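Local coordinates for mortality factor 4-like protein 1 (Homo sapiens, PDB 2F5K) that binds histone H3 methylated at a lysine through its chromo domain, and so probably takes part in gene regulation by reading chromatin marks, at residues V29-G34 against I56-W61. Residues are numbered along the deposited sequence; the frame is centred on the assembly and turned at random.
Sequences VLCFHG and IHYSGW
The aromatic cluster of His33, Tyr58 and Trp61 in the chromo-domain beta barrel runs from the buried Tyr58 to the partly exposed His33 and Trp61, and joins the end of strand 28-32 to the end of strand 51-58. The strand segments cross almost perpendicularly, at 92° with axes 8.9 Å apart, too far for backbone pairing, so side chains do most of the touching. On one side of the Tyr58 ring, Ile56 CD1 sits over the ring centre; Cys31 SG, anti to the backbone N, lies 3.5 Å from that methyl. Cys31 SG approaches the same ring obliquely, 4.9 Å from its centroid, while Cys31 CB touches the Tyr58 ring atom CE2. Val69 of strand 67-70 packs against Cys31, Ile56 and Tyr58. Tyr58 has CG anti to its carbonyl carbon (chi1 -62°), which sends the ring across to strand 28-32, where its OH comes 3.6 Å from Phe32 O, a carbonyl that accepts a hydrogen bond from Arg73. On the other side of the ring plane, His33 CB meets Tyr58 CE2 at 4.1 Å, the two rings being oblique. Trp61 completes the cluster edge-to-face: its six-membered ring turns an edge to a His33 face, planes at 84°, with CH2 3.9 Å from His33 ND1. The type II turn from Tyr58 to Trp61, closed by Trp61 N to Tyr58 O, brings the indole back over Tyr58 CB; Tyr38 and Trp65 also meet this indole. An alanine in place of Tyr58 would probably open a gap between Ile56 CD1 and His33 CB and deprive Cys31 SG of its aromatic neighbour. With no hydrogen bond between the segments, they meet directly through apolar, sulfur-aromatic and ring contacts, and the grouped aromatic rings are consistent with the methyl-lysine recognition known for chromo domains.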
# COMPACT_ATOMS: atom_id res chain seq x y z
N VAL A 29 -7.08 -1.99 -1.01
CA VAL A 29 -5.74 -2.48 -1.34
C VAL A 29 -4.82 -2.55 -0.15
O VAL A 29 -5.13 -2.13 0.96
CB VAL A 29 -5.08 -1.55 -2.43
CG1 VAL A 29 -3.58 -1.67 -2.43
CG2 VAL A 29 -5.67 -1.78 -3.83
N LEU A 30 -3.65 -3.12 -0.36
CA LEU A 30 -2.68 -3.12 0.70
C LEU A 30 -1.59 -2.29 0.14
O LEU A 30 -1.18 -2.48 -1.00
CB LEU A 30 -2.18 -4.52 1.01
CG LEU A 30 -3.24 -5.46 1.61
CD1 LEU A 30 -2.65 -6.87 1.68
CD2 LEU A 30 -3.59 -4.98 2.98
N CYS A 31 -1.11 -1.35 0.91
CA CYS A 31 -0.11 -0.48 0.36
C CYS A 31 1.05 -0.42 1.29
O CYS A 31 0.86 -0.35 2.50
CB CYS A 31 -0.70 0.93 0.17
SG CYS A 31 0.41 2.05 -0.72
N PHE A 32 2.25 -0.44 0.72
CA PHE A 32 3.47 -0.30 1.47
C PHE A 32 3.71 1.16 1.85
O PHE A 32 3.49 2.07 1.04
CB PHE A 32 4.66 -0.75 0.61
CG PHE A 32 4.94 -2.21 0.66
CD1 PHE A 32 4.71 -3.01 -0.42
CD2 PHE A 32 5.47 -2.78 1.80
CE1 PHE A 32 5.00 -4.39 -0.36
CE2 PHE A 32 5.74 -4.14 1.86
CZ PHE A 32 5.47 -4.93 0.79
N HIS A 33 4.17 1.38 3.07
CA HIS A 33 4.52 2.71 3.50
C HIS A 33 5.95 2.71 4.03
O HIS A 33 6.87 3.20 3.37
CB HIS A 33 3.51 3.25 4.52
CG HIS A 33 3.89 4.59 5.05
ND1 HIS A 33 4.20 4.80 6.38
CD2 HIS A 33 4.02 5.79 4.44
CE1 HIS A 33 4.50 6.07 6.56
NE2 HIS A 33 4.40 6.70 5.40
N GLY A 34 6.17 2.18 5.22
CA GLY A 34 7.58 2.04 5.60
C GLY A 34 7.97 0.61 5.22
O GLY A 34 7.87 0.22 4.06
N ILE A 56 -3.21 7.49 -2.80
CA ILE A 56 -3.85 6.62 -1.83
C ILE A 56 -4.21 7.20 -0.46
O ILE A 56 -3.50 8.04 0.13
CB ILE A 56 -3.05 5.31 -1.63
CG1 ILE A 56 -2.24 5.36 -0.35
CG2 ILE A 56 -2.16 4.95 -2.85
CD1 ILE A 56 -2.24 4.06 0.34
N HIS A 57 -5.32 6.73 0.05
CA HIS A 57 -5.71 7.08 1.40
C HIS A 57 -5.53 5.83 2.24
O HIS A 57 -6.10 4.79 1.95
CB HIS A 57 -7.16 7.57 1.47
CG HIS A 57 -7.73 7.51 2.84
ND1 HIS A 57 -8.73 6.62 3.20
CD2 HIS A 57 -7.43 8.20 3.97
CE1 HIS A 57 -9.02 6.78 4.48
NE2 HIS A 57 -8.24 7.73 4.97
N TYR A 58 -4.73 5.94 3.28
CA TYR A 58 -4.54 4.80 4.14
C TYR A 58 -5.74 4.78 5.08
O TYR A 58 -6.05 5.79 5.73
CB TYR A 58 -3.22 4.89 4.87
CG TYR A 58 -2.02 4.88 3.94
CD1 TYR A 58 -1.60 6.06 3.31
CD2 TYR A 58 -1.30 3.70 3.68
CE1 TYR A 58 -0.49 6.07 2.47
CE2 TYR A 58 -0.20 3.70 2.86
CZ TYR A 58 0.19 4.88 2.24
OH TYR A 58 1.27 4.92 1.41
N SER A 59 -6.41 3.63 5.12
CA SER A 59 -7.61 3.50 5.93
C SER A 59 -7.34 3.65 7.40
O SER A 59 -6.37 3.14 7.95
CB SER A 59 -8.38 2.23 5.62
OG SER A 59 -7.51 1.15 5.41
N GLY A 60 -8.23 4.40 8.05
CA GLY A 60 -8.08 4.68 9.46
C GLY A 60 -7.00 5.73 9.65
O GLY A 60 -6.57 5.98 10.77
N TRP A 61 -6.56 6.34 8.56
CA TRP A 61 -5.49 7.33 8.63
C TRP A 61 -5.99 8.68 8.18
O TRP A 61 -6.74 8.80 7.21
CB TRP A 61 -4.28 6.92 7.78
CG TRP A 61 -3.36 5.90 8.40
CD1 TRP A 61 -3.71 4.89 9.27
CD2 TRP A 61 -1.95 5.77 8.20
NE1 TRP A 61 -2.60 4.15 9.61
CE2 TRP A 61 -1.51 4.67 8.96
CE3 TRP A 61 -1.01 6.47 7.43
CZ2 TRP A 61 -0.18 4.27 8.98
CZ3 TRP A 61 0.31 6.06 7.45
CH2 TRP A 61 0.71 4.98 8.22